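Local structure of beta-Ala-His dipeptidase (Homo sapiens, 3DLJ) at residues A[18-23]-A[470-475]; A[89-94]-A[170-175]; A[275-280]-A[319-324]. The protein hydrolyses Xaa-His dipeptides, above all carnosine and anserine, as a secreted zinc-dependent metallopeptidase with two zinc ions per subunit. One frame throughout, in Å; residues are numbered along the deposited sequence.

Contact 1: A[18-23]-A[470-475]; sequences QYIDLH and GTKLFA
Near the two ends of the chain, helix 13-22 packs against the C-terminal helix 464-482 through I20 and D21 on one side and T471, K472 and A475 on the other. The local segments run nearly antiparallel, at 158°, with axes 10.1 Å apart. I20 points at the partner helix; its tip CD1 lies 3.7 Å from T471 CG2 and 3.9 Å from K472 CG, and A475 CB borders the same methyl. T471 turns its methyl CG2 to I20, CG2 being anti to the backbone N, while OG1 hydrogen-bonds to Y467 O one helical turn back. These helices belong to the catalytic domain of the M20 fold: T471 and A475 also touch helix 141-160, and F27 of helix 24-35 rests on both I20 and T471. Beside the apolar patch, the K472 chain runs extended past I20 and meets D21 at about a right angle. K472 NZ forms a salt bridge to D21 OD1 at 2.9 Å, on the syn side but 31° out of the carboxylate plane; the bond to OD2 is weak. An alanine at D21 would probably cost the ammonium its mate on helix 13-22, leaving E469 as a remaining charged partner.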
loop_
_atom_site.group_PDB
_atom_site.type_symbol
_atom_site.label_atom_id
_atom_site.label_comp_id
_atom_site.label_asym_id
_atom_site.label_seq_id
_atom_site.Cartn_x
_atom_site.Cartn_y
_atom_site.Cartn_z
ATOM N N GLN A 18 16.343 -12.704 22.274
ATOM C CA GLN A 18 17.550 -13.497 22.055
ATOM C C GLN A 18 17.351 -14.441 20.871
ATOM O O GLN A 18 18.208 -14.514 20.009
ATOM C CB GLN A 18 17.934 -14.337 23.292
ATOM C CG GLN A 18 18.290 -13.583 24.561
ATOM C CD GLN A 18 18.414 -14.516 25.812
ATOM O OE1 GLN A 18 18.698 -15.736 25.699
ATOM N NE2 GLN A 18 18.215 -13.937 26.992
ATOM N N TYR A 19 16.232 -15.174 20.863
ATOM C CA TYR A 19 15.863 -16.107 19.770
ATOM C C TYR A 19 15.872 -15.403 18.407
ATOM O O TYR A 19 16.511 -15.859 17.460
ATOM C CB TYR A 19 14.492 -16.774 20.047
ATOM C CG TYR A 19 14.085 -17.845 19.051
ATOM C CD1 TYR A 19 14.279 -19.210 19.319
ATOM C CD2 TYR A 19 13.518 -17.491 17.828
ATOM C CE1 TYR A 19 13.898 -20.200 18.378
ATOM C CE2 TYR A 19 13.154 -18.440 16.902
ATOM C CZ TYR A 19 13.342 -19.790 17.168
ATOM O OH TYR A 19 12.952 -20.682 16.183
ATOM N N ILE A 20 15.167 -14.285 18.324
ATOM C CA ILE A 20 15.096 -13.481 17.099
ATOM C C ILE A 20 16.504 -13.070 16.594
ATOM O O ILE A 20 16.787 -13.225 15.413
ATOM C CB ILE A 20 14.109 -12.271 17.255
ATOM C CG1 ILE A 20 12.664 -12.768 17.423
ATOM C CG2 ILE A 20 14.189 -11.352 16.052
ATOM C CD1 ILE A 20 11.660 -11.770 18.151
ATOM N N ASP A 21 17.386 -12.601 17.489
ATOM C CA ASP A 21 18.778 -12.273 17.109
ATOM C C ASP A 21 19.589 -13.464 16.640
ATOM O O ASP A 21 20.335 -13.337 15.674
ATOM C CB ASP A 21 19.550 -11.577 18.236
ATOM C CG ASP A 21 19.143 -10.120 18.436
ATOM O OD1 ASP A 21 18.728 -9.402 17.472
ATOM O OD2 ASP A 21 19.253 -9.695 19.596
ATOM N N LEU A 22 19.470 -14.606 17.323
ATOM C CA LEU A 22 20.111 -15.865 16.866
ATOM C C LEU A 22 19.545 -16.451 15.562
ATOM O O LEU A 22 20.279 -17.099 14.820
ATOM C CB LEU A 22 20.044 -16.947 17.945
ATOM C CG LEU A 22 20.880 -16.745 19.228
ATOM C CD1 LEU A 22 20.400 -17.642 20.392
ATOM C CD2 LEU A 22 22.389 -16.950 18.934
ATOM N N HIS A 23 18.247 -16.274 15.294
ATOM C CA HIS A 23 17.647 -16.896 14.090
ATOM C C HIS A 23 17.464 -15.939 12.937
ATOM O O HIS A 23 16.780 -16.263 11.971
ATOM C CB HIS A 23 16.330 -17.596 14.431
ATOM C CG HIS A 23 16.529 -18.803 15.286
ATOM N ND1 HIS A 23 16.784 -18.718 16.647
ATOM C CD2 HIS A 23 16.587 -20.116 14.970
ATOM C CE1 HIS A 23 16.967 -19.934 17.127
ATOM N NE2 HIS A 23 16.850 -20.798 16.135
ATOM N N GLY A 470 11.685 -5.236 13.834
ATOM C CA GLY A 470 10.238 -5.245 13.687
ATOM C C GLY A 470 9.601 -6.536 14.147
ATOM O O GLY A 470 8.479 -6.529 14.615
ATOM N N THR A 471 10.306 -7.655 13.983
ATOM C CA THR A 471 9.929 -8.925 14.578
ATOM C C THR A 471 9.828 -8.828 16.110
ATOM O O THR A 471 8.868 -9.337 16.709
ATOM C CB THR A 471 10.920 -10.064 14.154
ATOM O OG1 THR A 471 11.080 -10.076 12.717
ATOM C CG2 THR A 471 10.443 -11.427 14.641
ATOM N N LYS A 472 10.799 -8.163 16.733
ATOM C CA LYS A 472 10.775 -7.882 18.170
ATOM C C LYS A 472 9.635 -6.969 18.606
ATOM O O LYS A 472 9.041 -7.168 19.688
ATOM C CB LYS A 472 12.098 -7.269 18.609
ATOM C CG LYS A 472 13.232 -8.242 18.567
ATOM C CD LYS A 472 14.514 -7.511 18.300
ATOM C CE LYS A 472 15.687 -8.424 18.409
ATOM N NZ LYS A 472 16.844 -7.595 18.762
ATOM N N LEU A 473 9.345 -5.969 17.769
ATOM C CA LEU A 473 8.244 -5.046 17.990
ATOM C C LEU A 473 6.933 -5.821 18.084
ATOM O O LEU A 473 6.125 -5.604 19.004
ATOM C CB LEU A 473 8.158 -4.013 16.855
ATOM C CG LEU A 473 6.972 -3.044 16.870
ATOM C CD1 LEU A 473 7.066 -2.229 18.118
ATOM C CD2 LEU A 473 6.982 -2.129 15.671
ATOM N N PHE A 474 6.715 -6.712 17.127
ATOM C CA PHE A 474 5.531 -7.540 17.151
ATOM C C PHE A 474 5.471 -8.440 18.402
ATOM O O PHE A 474 4.403 -8.620 19.006
ATOM C CB PHE A 474 5.405 -8.349 15.836
ATOM C CG PHE A 474 5.029 -7.522 14.624
ATOM C CD1 PHE A 474 4.242 -6.366 14.743
ATOM C CD2 PHE A 474 5.426 -7.927 13.338
ATOM C CE1 PHE A 474 3.874 -5.610 13.601
ATOM C CE2 PHE A 474 5.059 -7.177 12.166
ATOM C CZ PHE A 474 4.282 -6.029 12.306
ATOM N N ALA A 475 6.606 -9.027 18.775
ATOM C CA ALA A 475 6.704 -9.825 20.029
ATOM C C ALA A 475 6.273 -9.027 21.294
ATOM O O ALA A 475 5.403 -9.471 22.069
ATOM C CB ALA A 475 8.116 -10.386 20.188
#

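Contact 2: A[89-94]-A[170-175]; sequences PPVILA and KFIIEG
Residues I92 to A94 pair with I173 to F171 in an antiparallel ladder, the strand axes 4.7 Å apart and their directions at 174°. I92 and I173 form one hydrogen-bonded pair, with I92 N to I173 O at 2.8 Å. A94 and F171 form the next, in which A94 N to F171 O is almost straight (176°) and F171 N to A94 O measures 2.7 Å. Between them L93 and I172 are a non-hydrogen-bonded pair, and I172 CA approaches I92 O at 3.3 Å in a CH-O contact. Where the strands part, a water takes over, accepting from G175 N and donating to P89 O, and the P89 ring sets CG 3.4 Å from G175 O. On the face of L93 and I172, these side chains lie side by side and point the same way, L93 CD2 3.6 Å from I172 CG1; CG1 of I172 is anti to its backbone N (chi1 179°) and also meets V91 CG1. On the reverse face A94 CB touches F171 CD1 at 3.8 Å. E174 OE2 is hydrogen-bonded to Y108 OH and S181 OG, close to E177, the probable proton acceptor. In the mixed sheet of the M20 catalytic domain, strand 91-96 is flanked by 69-73 and 168-174, with 104-110 parallel beyond 168-174; helix 46-65 covers I92, whereas helix 184-191 packs on V91, L93 and E174.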
loop_
_atom_site.group_PDB
_atom_site.type_symbol
_atom_site.label_atom_id
_atom_site.label_comp_id
_atom_site.label_asym_id
_atom_site.label_seq_id
_atom_site.Cartn_x
_atom_site.Cartn_y
_atom_site.Cartn_z
ATOM N N PRO A 89 -6.689 -16.397 -6.045
ATOM C CA PRO A 89 -6.004 -17.117 -4.967
ATOM C C PRO A 89 -6.821 -17.193 -3.678
ATOM O O PRO A 89 -7.518 -16.223 -3.344
ATOM C CB PRO A 89 -4.737 -16.275 -4.732
ATOM C CG PRO A 89 -5.045 -14.956 -5.307
ATOM C CD PRO A 89 -5.858 -15.278 -6.527
ATOM N N PRO A 90 -6.720 -18.327 -2.949
ATOM C CA PRO A 90 -7.495 -18.487 -1.725
ATOM C C PRO A 90 -7.118 -17.455 -0.689
ATOM O O PRO A 90 -6.022 -16.878 -0.745
ATOM C CB PRO A 90 -7.142 -19.909 -1.243
ATOM C CG PRO A 90 -5.841 -20.229 -1.877
ATOM C CD PRO A 90 -5.893 -19.517 -3.227
ATOM N N VAL A 91 -8.043 -17.179 0.217
ATOM C CA VAL A 91 -7.735 -16.321 1.331
ATOM C C VAL A 91 -7.442 -17.253 2.513
ATOM O O VAL A 91 -8.197 -18.191 2.775
ATOM C CB VAL A 91 -8.866 -15.324 1.639
ATOM C CG1 VAL A 91 -8.642 -14.685 2.995
ATOM C CG2 VAL A 91 -8.930 -14.227 0.550
ATOM N N ILE A 92 -6.322 -17.018 3.191
ATOM C CA ILE A 92 -6.049 -17.747 4.405
ATOM C C ILE A 92 -6.802 -17.097 5.545
ATOM O O ILE A 92 -6.690 -15.889 5.762
ATOM C CB ILE A 92 -4.550 -17.822 4.720
ATOM C CG1 ILE A 92 -3.859 -18.694 3.673
ATOM C CG2 ILE A 92 -4.321 -18.347 6.169
ATOM C CD1 ILE A 92 -2.370 -18.667 3.764
ATOM N N LEU A 93 -7.598 -17.915 6.236
ATOM C CA LEU A 93 -8.234 -17.530 7.488
ATOM C C LEU A 93 -7.763 -18.476 8.579
ATOM O O LEU A 93 -8.257 -19.608 8.668
ATOM C CB LEU A 93 -9.757 -17.585 7.364
ATOM C CG LEU A 93 -10.473 -16.561 6.471
ATOM C CD1 LEU A 93 -11.969 -16.793 6.583
ATOM C CD2 LEU A 93 -10.136 -15.148 6.881
ATOM N N ALA A 94 -6.820 -18.008 9.402
ATOM C CA ALA A 94 -6.128 -18.863 10.383
ATOM C C ALA A 94 -6.279 -18.380 11.825
ATOM O O ALA A 94 -6.295 -17.175 12.076
ATOM C CB ALA A 94 -4.654 -18.982 10.019
ATOM N N LYS A 170 -5.270 -14.337 15.295
ATOM C CA LYS A 170 -5.906 -14.657 14.051
ATOM C C LYS A 170 -5.134 -14.027 12.882
ATOM O O LYS A 170 -4.504 -12.962 13.018
ATOM C CB LYS A 170 -7.389 -14.254 14.087
ATOM C CG LYS A 170 -8.239 -15.184 14.966
ATOM C CD LYS A 170 -9.747 -14.972 14.836
ATOM C CE LYS A 170 -10.489 -16.212 15.337
ATOM N NZ LYS A 170 -11.931 -16.002 15.741
ATOM N N PHE A 171 -5.147 -14.720 11.746
ATOM C CA PHE A 171 -4.511 -14.206 10.529
ATOM C C PHE A 171 -5.537 -14.207 9.421
ATOM O O PHE A 171 -6.233 -15.214 9.213
ATOM C CB PHE A 171 -3.321 -15.081 10.088
ATOM C CG PHE A 171 -2.377 -15.499 11.210
ATOM C CD1 PHE A 171 -2.733 -16.505 12.114
ATOM C CD2 PHE A 171 -1.108 -14.940 11.303
ATOM C CE1 PHE A 171 -1.863 -16.921 13.107
ATOM C CE2 PHE A 171 -0.224 -15.348 12.295
ATOM C CZ PHE A 171 -0.596 -16.334 13.208
ATOM N N ILE A 172 -5.657 -13.080 8.729
ATOM C CA ILE A 172 -6.347 -13.033 7.423
ATOM C C ILE A 172 -5.365 -12.558 6.327
ATOM O O ILE A 172 -4.982 -11.386 6.296
ATOM C CB ILE A 172 -7.659 -12.184 7.450
ATOM C CG1 ILE A 172 -8.314 -12.142 6.068
ATOM C CG2 ILE A 172 -7.426 -10.751 8.005
ATOM C CD1 ILE A 172 -9.623 -11.385 6.044
ATOM N N ILE A 173 -4.938 -13.483 5.468
ATOM C CA ILE A 173 -3.949 -13.164 4.441
ATOM C C ILE A 173 -4.505 -13.457 3.053
ATOM O O ILE A 173 -4.938 -14.583 2.765
ATOM C CB ILE A 173 -2.598 -13.950 4.623
ATOM C CG1 ILE A 173 -2.103 -13.990 6.093
ATOM C CG2 ILE A 173 -1.550 -13.453 3.660
ATOM C CD1 ILE A 173 -1.676 -12.670 6.732
ATOM N N GLU A 174 -4.485 -12.437 2.196
ATOM C CA GLU A 174 -5.015 -12.551 0.835
ATOM C C GLU A 174 -3.908 -12.496 -0.206
ATOM O O GLU A 174 -2.741 -12.170 0.108
ATOM C CB GLU A 174 -6.051 -11.454 0.560
ATOM C CG GLU A 174 -5.494 -10.030 0.495
ATOM C CD GLU A 174 -6.381 -9.080 -0.307
ATOM O OE1 GLU A 174 -7.122 -9.553 -1.193
ATOM O OE2 GLU A 174 -6.329 -7.856 -0.062
ATOM N N GLY A 175 -4.286 -12.815 -1.443
ATOM C CA GLY A 175 -3.372 -12.768 -2.561
ATOM C C GLY A 175 -3.784 -11.847 -3.703
ATOM O O GLY A 175 -3.331 -12.043 -4.832
HETATM O O HOH W 1 -6.918 -13.705 -2.334
#

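Contact 3: A[275-280]-A[319-324]; sequences DEVVPL and LWRYPS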
loop_
_atom_site.group_PDB
_atom_site.type_symbol
_atom_site.label_atom_id
_atom_site.label_comp_id
_atom_site.label_asym_id
_atom_site.label_seq_id
_atom_site.Cartn_x
_atom_site.Cartn_y
_atom_site.Cartn_z
ATOM N N ASP A 275 -13.050 23.247 -2.344
ATOM C CA ASP A 275 -14.251 23.686 -1.663
ATOM C C ASP A 275 -14.453 23.067 -0.288
ATOM O O ASP A 275 -14.768 23.781 0.670
ATOM C CB ASP A 275 -15.473 23.416 -2.529
ATOM C CG ASP A 275 -15.555 24.340 -3.719
ATOM O OD1 ASP A 275 -14.731 25.288 -3.852
ATOM O OD2 ASP A 275 -16.480 24.103 -4.517
ATOM N N GLU A 276 -14.261 21.755 -0.204
ATOM C CA GLU A 276 -14.605 20.992 0.983
ATOM C C GLU A 276 -13.425 20.491 1.826
ATOM O O GLU A 276 -13.638 19.747 2.792
ATOM C CB GLU A 276 -15.562 19.839 0.622
ATOM C CG GLU A 276 -16.901 20.305 0.015
ATOM C CD GLU A 276 -17.960 19.207 0.019
ATOM O OE1 GLU A 276 -18.640 19.033 1.074
ATOM O OE2 GLU A 276 -18.109 18.517 -1.028
ATOM N N VAL A 277 -12.195 20.893 1.484
ATOM C CA VAL A 277 -11.021 20.564 2.323
ATOM C C VAL A 277 -11.185 21.238 3.681
ATOM O O VAL A 277 -11.509 22.423 3.732
ATOM C CB VAL A 277 -9.667 21.005 1.672
ATOM C CG1 VAL A 277 -8.471 20.556 2.534
ATOM C CG2 VAL A 277 -9.531 20.480 0.226
ATOM N N VAL A 278 -10.990 20.516 4.788
ATOM C CA VAL A 278 -11.171 21.178 6.100
ATOM C C VAL A 278 -10.179 22.333 6.279
ATOM O O VAL A 278 -9.011 22.207 5.878
ATOM C CB VAL A 278 -11.123 20.235 7.340
ATOM C CG1 VAL A 278 -12.280 19.257 7.309
ATOM C CG2 VAL A 278 -9.817 19.521 7.453
ATOM N N PRO A 279 -10.641 23.447 6.881
ATOM C CA PRO A 279 -9.758 24.589 7.112
ATOM C C PRO A 279 -8.612 24.223 8.047
ATOM O O PRO A 279 -8.828 23.538 9.047
ATOM C CB PRO A 279 -10.676 25.628 7.795
ATOM C CG PRO A 279 -12.057 25.206 7.485
ATOM C CD PRO A 279 -12.005 23.700 7.395
ATOM N N LEU A 280 -7.405 24.656 7.696
ATOM C CA LEU A 280 -6.256 24.553 8.584
ATOM C C LEU A 280 -6.470 25.431 9.814
ATOM O O LEU A 280 -6.825 26.616 9.674
ATOM C CB LEU A 280 -4.976 24.965 7.849
ATOM C CG LEU A 280 -3.653 24.751 8.583
ATOM C CD1 LEU A 280 -3.515 23.332 9.118
ATOM C CD2 LEU A 280 -2.484 25.114 7.675
ATOM N N LEU A 319 1.380 16.129 1.999
ATOM C CA LEU A 319 1.315 14.675 1.995
ATOM C C LEU A 319 0.076 14.108 2.699
ATOM O O LEU A 319 -0.495 13.092 2.260
ATOM C CB LEU A 319 2.561 14.128 2.711
ATOM C CG LEU A 319 3.922 14.173 2.025
ATOM C CD1 LEU A 319 4.948 13.359 2.822
ATOM C CD2 LEU A 319 3.796 13.637 0.567
ATOM N N TRP A 320 -0.340 14.748 3.786
ATOM C CA TRP A 320 -1.322 14.133 4.672
ATOM C C TRP A 320 -2.726 14.723 4.642
ATOM O O TRP A 320 -3.700 14.005 4.845
ATOM C CB TRP A 320 -0.824 14.143 6.117
ATOM C CG TRP A 320 0.451 13.384 6.370
ATOM C CD1 TRP A 320 1.088 12.492 5.525
ATOM C CD2 TRP A 320 1.228 13.422 7.567
ATOM N NE1 TRP A 320 2.215 12.003 6.121
ATOM C CE2 TRP A 320 2.330 12.557 7.376
ATOM C CE3 TRP A 320 1.099 14.111 8.798
ATOM C CZ2 TRP A 320 3.301 12.358 8.363
ATOM C CZ3 TRP A 320 2.062 13.922 9.773
ATOM C CH2 TRP A 320 3.154 13.049 9.549
ATOM N N ARG A 321 -2.821 16.025 4.421
ATOM C CA ARG A 321 -4.081 16.738 4.669
ATOM C C ARG A 321 -4.489 17.737 3.576
ATOM O O ARG A 321 -5.521 18.408 3.681
ATOM C CB ARG A 321 -4.080 17.367 6.082
ATOM C CG ARG A 321 -3.067 18.494 6.321
ATOM C CD ARG A 321 -3.639 19.865 5.893
ATOM N NE ARG A 321 -4.788 20.275 6.708
ATOM C CZ ARG A 321 -5.805 21.029 6.277
ATOM N NH1 ARG A 321 -5.857 21.454 5.019
ATOM N NH2 ARG A 321 -6.791 21.356 7.098
ATOM N N TYR A 322 -3.674 17.818 2.527
ATOM C CA TYR A 322 -4.068 18.505 1.301
ATOM C C TYR A 322 -4.215 17.487 0.159
ATOM O O TYR A 322 -3.509 16.486 0.124
ATOM C CB TYR A 322 -3.064 19.592 0.926
ATOM C CG TYR A 322 -3.062 20.818 1.822
ATOM C CD1 TYR A 322 -1.960 21.106 2.622
ATOM C CD2 TYR A 322 -4.133 21.709 1.843
ATOM C CE1 TYR A 322 -1.915 22.229 3.420
ATOM C CE2 TYR A 322 -4.097 22.833 2.639
ATOM C CZ TYR A 322 -2.982 23.086 3.437
ATOM O OH TYR A 322 -2.914 24.210 4.248
ATOM N N PRO A 323 -5.157 17.734 -0.781
ATOM C CA PRO A 323 -5.270 16.832 -1.920
ATOM C C PRO A 323 -4.057 16.985 -2.853
ATOM O O PRO A 323 -3.354 17.988 -2.800
ATOM C CB PRO A 323 -6.560 17.310 -2.606
ATOM C CG PRO A 323 -6.671 18.716 -2.245
ATOM C CD PRO A 323 -6.132 18.836 -0.856
ATOM N N SER A 324 -3.793 15.985 -3.680
ATOM C CA SER A 324 -2.676 16.058 -4.588
ATOM C C SER A 324 -3.086 15.390 -5.895
ATOM O O SER A 324 -3.945 14.486 -5.894
ATOM C CB SER A 324 -1.443 15.376 -3.978
ATOM O OG SER A 324 -1.588 13.966 -3.969
HETATM O O HOH W 2 -7.467 24.017 4.002
#
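V277 leads the contact, its two methyls split between partners: CG1 lies 3.7 Å from R321 NH1, while CG2 meets P323 CD tip to tip at 3.9 Å. At V278 the backbone carries the polar link. R321 NH2 donates to V278 O at 2.7 Å with an N-H...O angle of 154°, approaching from 48° out of the carbonyl plane; the NH1 bond to the same oxygen is weak, and a water that donates to V278 O and accepts from NH1 adds a second route. V278 CG2 also touches NH2. Segment 319-324, which supplies the donor, leads from helix 312-320 toward strand 324-331, part of the sheet of the domain inserted into the M20 catalytic fold. The loop of V278 is tied to the same domain by backbone bonds of E276 and V278 to H358 and P357, beyond strand 346-355. After P279, the side chains of L280 and R321 cross at about a right angle, L280 CB lying 4.1 Å above one face of the R321 guanidinium, offset toward its rim. L280 CD2 reaches Y322 OH at 3.6 Å. The arginine chain is bent at chi2 and chi3, R321 CD lies above one face of the Y322 ring, toward its rim, and NE forms a salt bridge with E284 of helix 282-289.

Overall arrangement
Contact 1 joins residues near the two ends of the chain, so the other two both fall within the span it closes; contact 2 is complete before contact 3 begins. Contacts 1 and 2 belong to the catalytic domain, their centres 23 Å apart. Helix 141-160 links them, since it touches 470-475 and its W151 meets both F171 and F474. Contact 2 lies in the mixed six-stranded sheet close to the zinc site, whereas contact 1 lies away from it. Contact 3 belongs to the inserted domain, its centre 35 Å from that of contact 2 and across the chain's centre. The catalytic domain is thus assembled from chain segments on both sides of the insertion.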